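Local atomic coordinates of cobalamin biosynthesis protein CobN (Mycobacterium tuberculosis, PDB entry 7C6O), a protein that forms the large subunit of cobaltochelatase, the enzyme that uses ATP to insert cobalt into the corrin ring during cobalamin biosynthesis. Residues Arg724-Gly728 and Gly729-Ile733; Ala765-Ala769 and Thr770-Pro774; Leu854-Glu857 and Ala858-Leu862. All coordinates share one frame; numbering follows the deposited sequence. Where two conformers were deposited one is given.

Contact 1: residues Arg724-Gly728 and Gly729-Ile733; sequences RQLFG and GAHAI
Gly729 meets Leu726 through its carbonyl carbon, which lies 3.8 Å from Leu726 CD1. With Gly728 it forms the corner of a type I' turn; both have positive phi, a backbone shape that glycine adopts with little strain. Ala730 closes this tight hairpin by forming an antiparallel hydrogen-bonded pair with Phe727, with Ala730 N donating to Phe727 O at 3.0 Å and Ala730 O accepting from Phe727 N. His731 has CG beside its own backbone N (chi1 -80°), which brings the imidazole alongside residues 724-726. There His731 ND1 makes a weak but nearly straight hydrogen bond to Gln725 O (3.4 Å), and Leu726 CD1 approaches His731 CE1 at 3.8 Å. Arg724 has two conformers; in one its guanidinium may bring a face against His731 CE1, so this contact is less certain. Ala732 N reaches Phe727 O through one water, and Ile733 N reaches Gln725 O through another. Ile733 O then accepts directly from Gln725 N at 3.0 Å (162°), with Ile733 CG2 against Gln725 CG, while the Gln725 amide turns away to Ile720 O. Direct pairing thus holds the turn and the open end of the hairpin, and water joins the backbones where they part between.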
# COMPACT_ATOMS: atom_id res chain seq x y z
N ARG A 724 22.81 7.08 -5.11
CA ARG A 724 22.60 8.43 -5.60
C ARG A 724 21.29 8.97 -5.01
O ARG A 724 20.27 8.27 -4.98
CB ARG A 724 22.58 8.46 -7.13
CG ARG A 724 21.23 8.70 -7.79
CD ARG A 724 20.47 7.40 -8.05
NE ARG A 724 19.10 7.66 -8.48
CZ ARG A 724 18.03 7.48 -7.71
NH1 ARG A 724 18.17 7.03 -6.47
NH2 ARG A 724 16.82 7.75 -8.19
N GLN A 725 21.34 10.20 -4.51
CA GLN A 725 20.22 10.74 -3.75
C GLN A 725 19.22 11.43 -4.67
O GLN A 725 19.58 12.32 -5.44
CB GLN A 725 20.71 11.72 -2.69
CG GLN A 725 21.70 11.12 -1.69
CD GLN A 725 21.11 9.97 -0.89
OE1 GLN A 725 19.89 9.86 -0.75
NE2 GLN A 725 21.98 9.12 -0.35
N LEU A 726 17.96 11.00 -4.58
CA LEU A 726 16.83 11.78 -5.08
C LEU A 726 16.31 12.60 -3.91
O LEU A 726 15.69 12.06 -2.99
CB LEU A 726 15.75 10.88 -5.66
CG LEU A 726 14.51 11.58 -6.23
CD1 LEU A 726 14.89 12.45 -7.43
CD2 LEU A 726 13.45 10.57 -6.62
N PHE A 727 16.60 13.90 -3.92
CA PHE A 727 16.27 14.77 -2.80
C PHE A 727 15.74 16.09 -3.33
O PHE A 727 16.37 16.70 -4.21
CB PHE A 727 17.50 15.00 -1.90
CG PHE A 727 17.17 15.64 -0.58
CD1 PHE A 727 16.75 14.87 0.49
CD2 PHE A 727 17.29 17.01 -0.41
CE1 PHE A 727 16.45 15.45 1.70
CE2 PHE A 727 16.99 17.60 0.80
CZ PHE A 727 16.57 16.82 1.86
N GLY A 728 14.60 16.52 -2.82
CA GLY A 728 13.94 17.69 -3.37
C GLY A 728 13.61 17.55 -4.84
O GLY A 728 13.58 18.55 -5.57
N GLY A 729 13.38 16.32 -5.31
CA GLY A 729 13.11 16.08 -6.71
C GLY A 729 14.30 16.21 -7.63
O GLY A 729 14.12 16.21 -8.85
N ALA A 730 15.52 16.32 -7.09
CA ALA A 730 16.72 16.53 -7.89
C ALA A 730 17.77 15.47 -7.56
O ALA A 730 17.73 14.82 -6.51
CB ALA A 730 17.31 17.93 -7.66
N HIS A 731 18.70 15.30 -8.50
CA HIS A 731 19.82 14.37 -8.35
C HIS A 731 21.12 15.13 -8.08
O HIS A 731 22.08 15.01 -8.84
CB HIS A 731 19.99 13.51 -9.61
CG HIS A 731 19.04 12.36 -9.69
ND1 HIS A 731 18.65 11.63 -8.59
CD2 HIS A 731 18.41 11.79 -10.75
CE1 HIS A 731 17.82 10.67 -8.96
NE2 HIS A 731 17.66 10.75 -10.27
N ALA A 732 21.16 15.91 -6.99
CA ALA A 732 22.29 16.79 -6.74
C ALA A 732 23.41 16.13 -5.94
O ALA A 732 24.58 16.47 -6.14
CB ALA A 732 21.82 18.05 -6.02
N ILE A 733 23.09 15.21 -5.04
CA ILE A 733 24.08 14.56 -4.19
C ILE A 733 24.35 13.17 -4.75
O ILE A 733 23.40 12.37 -4.87
CB ILE A 733 23.61 14.48 -2.72
CG1 ILE A 733 23.31 15.87 -2.18
CG2 ILE A 733 24.66 13.78 -1.87
CD1 ILE A 733 21.84 16.16 -2.01
O HOH W 1 20.18 14.70 -4.53
O HOH W 2 18.94 16.98 -4.80

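Contact 2: residues Ala765-Ala769 and Thr770-Pro774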
# COMPACT_ATOMS: atom_id res chain seq x y z
N ALA A 765 33.24 7.48 9.47
CA ALA A 765 33.64 7.26 10.86
C ALA A 765 34.28 8.51 11.45
O ALA A 765 34.11 8.80 12.64
CB ALA A 765 34.59 6.07 10.95
N ALA A 766 35.03 9.26 10.63
CA ALA A 766 35.61 10.50 11.11
C ALA A 766 34.54 11.56 11.33
O ALA A 766 34.58 12.29 12.33
CB ALA A 766 36.67 11.00 10.12
N LEU A 767 33.57 11.66 10.41
CA LEU A 767 32.47 12.60 10.60
C LEU A 767 31.66 12.26 11.84
O LEU A 767 31.25 13.15 12.59
CB LEU A 767 31.58 12.60 9.36
CG LEU A 767 30.39 13.57 9.38
CD1 LEU A 767 30.89 15.00 9.48
CD2 LEU A 767 29.51 13.38 8.16
N GLN A 768 31.43 10.96 12.08
CA GLN A 768 30.74 10.54 13.29
C GLN A 768 31.51 10.96 14.54
O GLN A 768 30.91 11.36 15.54
CB GLN A 768 30.53 9.03 13.27
CG GLN A 768 29.80 8.48 14.48
CD GLN A 768 29.67 6.98 14.44
OE1 GLN A 768 30.65 6.26 14.25
NE2 GLN A 768 28.45 6.48 14.62
N ALA A 769 32.84 10.88 14.48
CA ALA A 769 33.67 11.23 15.63
C ALA A 769 33.58 12.70 16.00
O ALA A 769 33.87 13.06 17.14
CB ALA A 769 35.12 10.84 15.37
N THR A 770 33.19 13.56 15.06
CA THR A 770 33.00 14.98 15.34
C THR A 770 31.59 15.29 15.84
O THR A 770 31.25 16.47 15.99
CB THR A 770 33.28 15.82 14.09
OG1 THR A 770 32.20 15.67 13.16
CG2 THR A 770 34.58 15.38 13.43
N GLY A 771 30.78 14.28 16.09
CA GLY A 771 29.38 14.52 16.38
C GLY A 771 28.58 14.92 15.17
O GLY A 771 27.62 15.69 15.29
N TRP A 772 28.96 14.42 13.99
CA TRP A 772 28.27 14.72 12.73
C TRP A 772 28.23 16.23 12.48
O TRP A 772 27.20 16.78 12.08
CB TRP A 772 26.87 14.12 12.71
CG TRP A 772 26.87 12.64 12.96
CD1 TRP A 772 26.57 12.01 14.14
CD2 TRP A 772 27.18 11.61 12.02
NE1 TRP A 772 26.68 10.64 13.98
CE2 TRP A 772 27.06 10.37 12.69
CE3 TRP A 772 27.56 11.61 10.67
CZ2 TRP A 772 27.29 9.15 12.06
CZ3 TRP A 772 27.79 10.39 10.05
CH2 TRP A 772 27.65 9.18 10.74
N ASP A 773 29.35 16.89 12.70
CA ASP A 773 29.46 18.33 12.48
C ASP A 773 29.48 18.62 10.98
O ASP A 773 30.40 18.15 10.29
CB ASP A 773 30.72 18.86 13.15
CG ASP A 773 30.73 20.38 13.28
OD1 ASP A 773 30.10 21.06 12.44
OD2 ASP A 773 31.37 20.89 14.22
N PRO A 774 28.52 19.37 10.44
CA PRO A 774 28.52 19.63 8.99
C PRO A 774 29.75 20.38 8.52
O PRO A 774 30.21 20.14 7.39
CB PRO A 774 27.25 20.47 8.79
CG PRO A 774 26.40 20.20 9.99
CD PRO A 774 27.36 19.98 11.12
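Trp772 lies against the last turn of helix 750-769, meeting Gln768 with a face of its indole and Leu767 with an edge. Its CG sits beside its own backbone N (chi1 -55°), which folds the ring back against the helix end although the CB bond points away from it. Over the six-membered ring of Trp772 stands Gln768 CB, 3.9 Å from the centroid in a CH-pi contact, and Gln768 CG follows alongside at 3.6 Å from Trp772 CZ2. The two side chains run the same way and converge on Glu713, whose OE1 takes a hydrogen bond from Gln768 NE2 and a weak one from Trp772 NE1.

Leu767 crosses the indole at about a right angle. Its CD2 touches the ring edge at Trp772 CE3, 3.6 Å away. A branched aliphatic suits this spot, since one methyl meets the ring edge and the other the Asp773 carbonyl, 3.3 Å from Leu767 CD1 to Asp773 O.

Thr770 brings a hydroxyl to the helix end. Thr770 OG1, placed between its own N and carbonyl carbon (chi1 74°), gives its proton to Leu767 O at 2.8 Å and accepts from Asp773 N at 3.1 Å, the latter an ST motif; CG2 packs on Ala766 O. Gly771, with positive phi, is the C-prime residue of a Schellman motif: its N bonds to Gln768 O at 3.0 Å, and Trp772 N bonds to Leu767 O.

Leu767 O therefore accepts from Thr770 N, Thr770 OG1 and Trp772 N together. Carbonyls at a helix C-terminus lack the usual amide donors of a following turn; here backbone reversal and a threonine hydroxyl supply substitutes, while the indole packs on the aliphatic part of Gln768 and on Leu767.

Contact 3: residues Leu854-Glu857 and Ala858-Leu862; sequences LAWE and AGVAL
Val860 stands one helical turn beyond Trp856, and its side chain rises into the angle between the helix backbone and the indole. Its CB lies 3.6 Å from Trp856 O, the carbonyl that also accepts the Val860 N-H, and is nearly as close to Glu857 O. From there CG1 goes anti to the backbone N (chi1 170°), which sends CG2 to the tryptophan's side. The CG2 methyl is the atom that does the work: Val860 CG2 touches Trp856 O at 3.3 Å, then lies over one face of the indole. Val860 CG2 stands 3.6 Å from the centroid of the Trp856 six-membered ring and only 16° off the normal, a CH-pi contact, with Trp856 CE2 and CZ2 the nearest ring atoms. A beta-branched valine fits because its methyl is held rigidly close to the main chain, just where the ring overhangs.

Along this stretch the backbone is regular alpha-helix, Gly859 N bonding to Ala855 O at 2.8 Å and Ala861 N to Glu857 O at 3.1 Å. The buried residues here, Ala855, Ala858 and Gly859, are small, consistent with the close approach of Asp896 and Ile1106.

Around it, Trp856 extends from helix 853-874 to Ala899 of helix 896-905 and to Arg908 and Pro909 of strand 907-911. Ala855 and Ala858 approach Asp896 at the start of helix 896-905, and Ala858 also meets Ile1106 in a loop.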
# COMPACT_ATOMS: atom_id res chain seq x y z
N LEU A 854 11.34 8.86 -14.06
CA LEU A 854 12.45 8.07 -13.54
C LEU A 854 12.11 6.58 -13.56
O LEU A 854 12.97 5.75 -13.88
CB LEU A 854 12.81 8.52 -12.13
CG LEU A 854 13.55 9.85 -11.99
CD1 LEU A 854 13.90 10.11 -10.53
CD2 LEU A 854 14.80 9.86 -12.86
N ALA A 855 10.87 6.23 -13.21
CA ALA A 855 10.46 4.83 -13.27
C ALA A 855 10.42 4.32 -14.70
O ALA A 855 10.73 3.15 -14.94
CB ALA A 855 9.10 4.66 -12.59
N TRP A 856 10.04 5.17 -15.65
CA TRP A 856 10.08 4.78 -17.05
C TRP A 856 11.49 4.40 -17.47
O TRP A 856 11.69 3.40 -18.17
CB TRP A 856 9.54 5.91 -17.93
CG TRP A 856 9.75 5.68 -19.40
CD1 TRP A 856 10.54 6.42 -20.24
CD2 TRP A 856 9.18 4.64 -20.19
NE1 TRP A 856 10.48 5.90 -21.51
CE2 TRP A 856 9.65 4.81 -21.51
CE3 TRP A 856 8.30 3.58 -19.92
CZ2 TRP A 856 9.28 3.96 -22.55
CZ3 TRP A 856 7.94 2.74 -20.95
CH2 TRP A 856 8.43 2.93 -22.25
N GLU A 857 12.49 5.18 -17.06
CA GLU A 857 13.88 4.84 -17.36
C GLU A 857 14.24 3.48 -16.79
O GLU A 857 14.88 2.67 -17.47
CB GLU A 857 14.82 5.91 -16.79
CG GLU A 857 14.60 7.31 -17.32
CD GLU A 857 15.70 8.26 -16.88
OE1 GLU A 857 16.82 7.79 -16.60
OE2 GLU A 857 15.44 9.48 -16.81
N ALA A 858 13.83 3.21 -15.55
CA ALA A 858 14.15 1.93 -14.92
C ALA A 858 13.44 0.78 -15.61
O ALA A 858 14.04 -0.28 -15.84
CB ALA A 858 13.79 1.97 -13.44
N GLY A 859 12.16 0.96 -15.95
CA GLY A 859 11.42 -0.11 -16.61
C GLY A 859 12.00 -0.47 -17.96
O GLY A 859 12.05 -1.65 -18.33
N VAL A 860 12.44 0.53 -18.72
CA VAL A 860 13.10 0.27 -20.00
C VAL A 860 14.38 -0.53 -19.77
O VAL A 860 14.67 -1.49 -20.49
CB VAL A 860 13.38 1.59 -20.74
CG1 VAL A 860 14.29 1.34 -21.94
CG2 VAL A 860 12.08 2.24 -21.19
N ALA A 861 15.16 -0.15 -18.76
CA ALA A 861 16.38 -0.89 -18.44
C ALA A 861 16.06 -2.31 -17.98
O ALA A 861 16.76 -3.25 -18.35
CB ALA A 861 17.18 -0.14 -17.38
N LEU A 862 15.00 -2.48 -17.18
CA LEU A 862 14.59 -3.82 -16.78
C LEU A 862 14.19 -4.65 -17.99
O LEU A 862 14.60 -5.81 -18.13
CB LEU A 862 13.43 -3.73 -15.77
CG LEU A 862 13.79 -3.33 -14.34
CD1 LEU A 862 12.56 -2.85 -13.59
CD2 LEU A 862 14.44 -4.49 -13.60

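In the fold
Contacts 1 and 2 lie at the surface, whereas contact 3 is partly buried. Contacts 1 and 2, with centres about 22 Å apart, share neighbours: both pack on helix 784-801, and both involve helix 710-722, which contact 1 follows in the chain and contact 2 lies against. Contact 1 also touches contact 3, where His731 and Leu726 rest on Leu854 near the start of helix 853-874; contact 2 stays about 25 Å from contact 3 at the nearest atoms. The chemistry follows position. The exposed hairpin uses water and glycines, the helix end needs extra donors for its last carbonyls, and the opening turns of helix 853-874 rely on regular backbone bonds plus one methyl-on-indole contact.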